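LAE5 (Uncultured bacterium, PDB 5JD3) probably hydrolyses ester bonds, as a lake-metagenome esterase of the GDSL-like lipase/acylhydrolase family. Local coordinates at residues R200-H204 against Y205-Q209. Numbering follows the deposited sequence.
Sequences RYLQH and YHPAQ
The phenol of Tyr201 reaches across the turn to the amide of Gln209. Its OH donates a hydrogen bond to Gln209 OE1 at 2.7 Å. OE1 lies at the edge of the tyrosine ring, close to its plane. The hydroxyl meets the carbonyl from the side, with a C=O...OH angle of 105°, and is tilted 24° out of the carbonyl plane. Tyr201 can span the turn because its CG stands anti to the backbone N (chi1 -172°), and the Gln209 chain bends at chi2 to bring its amide round. The Tyr205 ring lies beside this pair. The two tyrosine rings meet obliquely, with Tyr201 CE2 3.7 Å from Tyr205 CD2, and Gln209 CD sits over the rim of one face of Tyr205. A leucine in place of Tyr201 would probably leave the Gln209 amide without this hydroxyl partner and free to turn, and would strip Tyr205 of its aromatic neighbour. The CD2 methyl of Leu202 lies by Tyr205 O and crosses Pro207 at about a right angle, 3.8 Å from Pro207 CD. Pro163 touches both Leu202 and Pro207. The Tyr201-Gln209 bond and the packing of Tyr205 and Pro207 join the loop to the last turn of helix 194-201 and the residues just after it. This is a surface helix exit in an SGNH-type (GDSL) hydrolase, opening the loop that leads to helix 219-232; the Asp and His of the probable catalytic triad follow later in that loop.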
loop_
_atom_site.group_PDB
_atom_site.type_symbol
_atom_site.label_atom_id
_atom_site.label_comp_id
_atom_site.label_asym_id
_atom_site.label_seq_id
_atom_site.Cartn_x
_atom_site.Cartn_y
_atom_site.Cartn_z
ATOM N N ARG A 200 -11.287 12.750 -2.402
ATOM C CA ARG A 200 -12.380 13.236 -1.569
ATOM C C ARG A 200 -11.875 14.259 -0.560
ATOM O O ARG A 200 -12.515 15.285 -0.325
ATOM C CB ARG A 200 -13.069 12.074 -0.852
ATOM C CG ARG A 200 -14.228 11.470 -1.629
ATOM C CD ARG A 200 -14.692 10.164 -1.007
ATOM N NE ARG A 200 -13.919 9.025 -1.493
ATOM C CZ ARG A 200 -13.578 7.980 -0.748
ATOM N NH1 ARG A 200 -12.873 6.988 -1.276
ATOM N NH2 ARG A 200 -13.939 7.926 0.526
ATOM N N TYR A 201 -10.720 13.973 0.031
ATOM C CA TYR A 201 -10.095 14.882 0.985
ATOM C C TYR A 201 -9.744 16.212 0.324
ATOM O O TYR A 201 -9.947 17.277 0.907
ATOM C CB TYR A 201 -8.836 14.247 1.582
ATOM C CG TYR A 201 -8.227 15.030 2.727
ATOM C CD1 TYR A 201 -8.521 14.710 4.045
ATOM C CD2 TYR A 201 -7.354 16.086 2.489
ATOM C CE1 TYR A 201 -7.966 15.421 5.095
ATOM C CE2 TYR A 201 -6.799 16.803 3.531
ATOM C CZ TYR A 201 -7.105 16.464 4.831
ATOM O OH TYR A 201 -6.549 17.175 5.869
ATOM N N LEU A 202 -9.226 16.140 -0.898
ATOM C CA LEU A 202 -8.742 17.322 -1.608
ATOM C C LEU A 202 -9.860 18.263 -2.053
ATOM O O LEU A 202 -9.598 19.308 -2.646
ATOM C CB LEU A 202 -7.909 16.901 -2.821
ATOM C CG LEU A 202 -6.563 16.251 -2.497
ATOM C CD1 LEU A 202 -5.911 15.692 -3.754
ATOM C CD2 LEU A 202 -5.645 17.249 -1.805
ATOM N N GLN A 203 -11.105 17.893 -1.768
ATOM C CA GLN A 203 -12.234 18.778 -2.026
ATOM C C GLN A 203 -12.291 19.880 -0.973
ATOM O O GLN A 203 -13.034 20.850 -1.118
ATOM C CB GLN A 203 -13.551 17.997 -2.036
ATOM C CG GLN A 203 -13.651 16.937 -3.122
ATOM C CD GLN A 203 -14.970 16.185 -3.077
ATOM O OE1 GLN A 203 -15.937 16.640 -2.467
ATOM N NE2 GLN A 203 -15.012 15.027 -3.725
ATOM N N HIS A 204 -11.500 19.725 0.084
ATOM C CA HIS A 204 -11.561 20.633 1.224
ATOM C C HIS A 204 -10.232 21.333 1.504
ATOM O O HIS A 204 -10.204 22.374 2.159
ATOM C CB HIS A 204 -12.018 19.873 2.471
ATOM C CG HIS A 204 -13.304 19.129 2.285
ATOM N ND1 HIS A 204 -13.350 17.809 1.893
ATOM C CD2 HIS A 204 -14.591 19.524 2.430
ATOM C CE1 HIS A 204 -14.609 17.420 1.807
ATOM N NE2 HIS A 204 -15.383 18.443 2.127
ATOM N N TYR A 205 -9.136 20.763 1.014
ATOM C CA TYR A 205 -7.819 21.352 1.240
ATOM C C TYR A 205 -6.895 21.210 0.035
ATOM O O TYR A 205 -7.079 20.336 -0.811
ATOM C CB TYR A 205 -7.149 20.720 2.465
ATOM C CG TYR A 205 -7.889 20.943 3.765
ATOM C CD1 TYR A 205 -7.835 22.169 4.416
ATOM C CD2 TYR A 205 -8.632 19.924 4.348
ATOM C CE1 TYR A 205 -8.507 22.377 5.607
ATOM C CE2 TYR A 205 -9.306 20.122 5.538
ATOM C CZ TYR A 205 -9.240 21.351 6.163
ATOM O OH TYR A 205 -9.911 21.553 7.348
ATOM N N HIS A 206 -5.899 22.088 -0.029
ATOM C CA HIS A 206 -4.846 22.008 -1.032
ATOM C C HIS A 206 -3.844 20.939 -0.600
ATOM O O HIS A 206 -3.613 20.766 0.596
ATOM C CB HIS A 206 -4.165 23.371 -1.200
ATOM C CG HIS A 206 -3.139 23.414 -2.289
ATOM N ND1 HIS A 206 -1.833 23.016 -2.100
ATOM C CD2 HIS A 206 -3.227 23.810 -3.582
ATOM C CE1 HIS A 206 -1.162 23.163 -3.227
ATOM N NE2 HIS A 206 -1.985 23.643 -4.144
ATOM N N PRO A 207 -3.263 20.207 -1.568
ATOM C CA PRO A 207 -2.261 19.164 -1.304
ATOM C C PRO A 207 -1.175 19.561 -0.300
ATOM O O PRO A 207 -0.684 18.701 0.433
ATOM C CB PRO A 207 -1.650 18.928 -2.684
ATOM C CG PRO A 207 -2.783 19.166 -3.615
ATOM C CD PRO A 207 -3.636 20.249 -2.994
ATOM N N ALA A 208 -0.816 20.842 -0.268
ATOM C CA ALA A 208 0.202 21.339 0.652
ATOM C C ALA A 208 -0.182 21.096 2.109
ATOM O O ALA A 208 0.682 20.947 2.972
ATOM C CB ALA A 208 0.449 22.821 0.413
ATOM N N GLN A 209 -1.484 21.053 2.376
ATOM C CA GLN A 209 -1.985 20.812 3.724
ATOM C C GLN A 209 -1.668 19.385 4.173
ATOM O O GLN A 209 -1.590 19.103 5.369
ATOM C CB GLN A 209 -3.493 21.078 3.785
ATOM C CG GLN A 209 -4.079 21.112 5.189
ATOM C CD GLN A 209 -4.579 19.758 5.651
ATOM O OE1 GLN A 209 -4.626 18.802 4.877
ATOM N NE2 GLN A 209 -4.951 19.669 6.922
#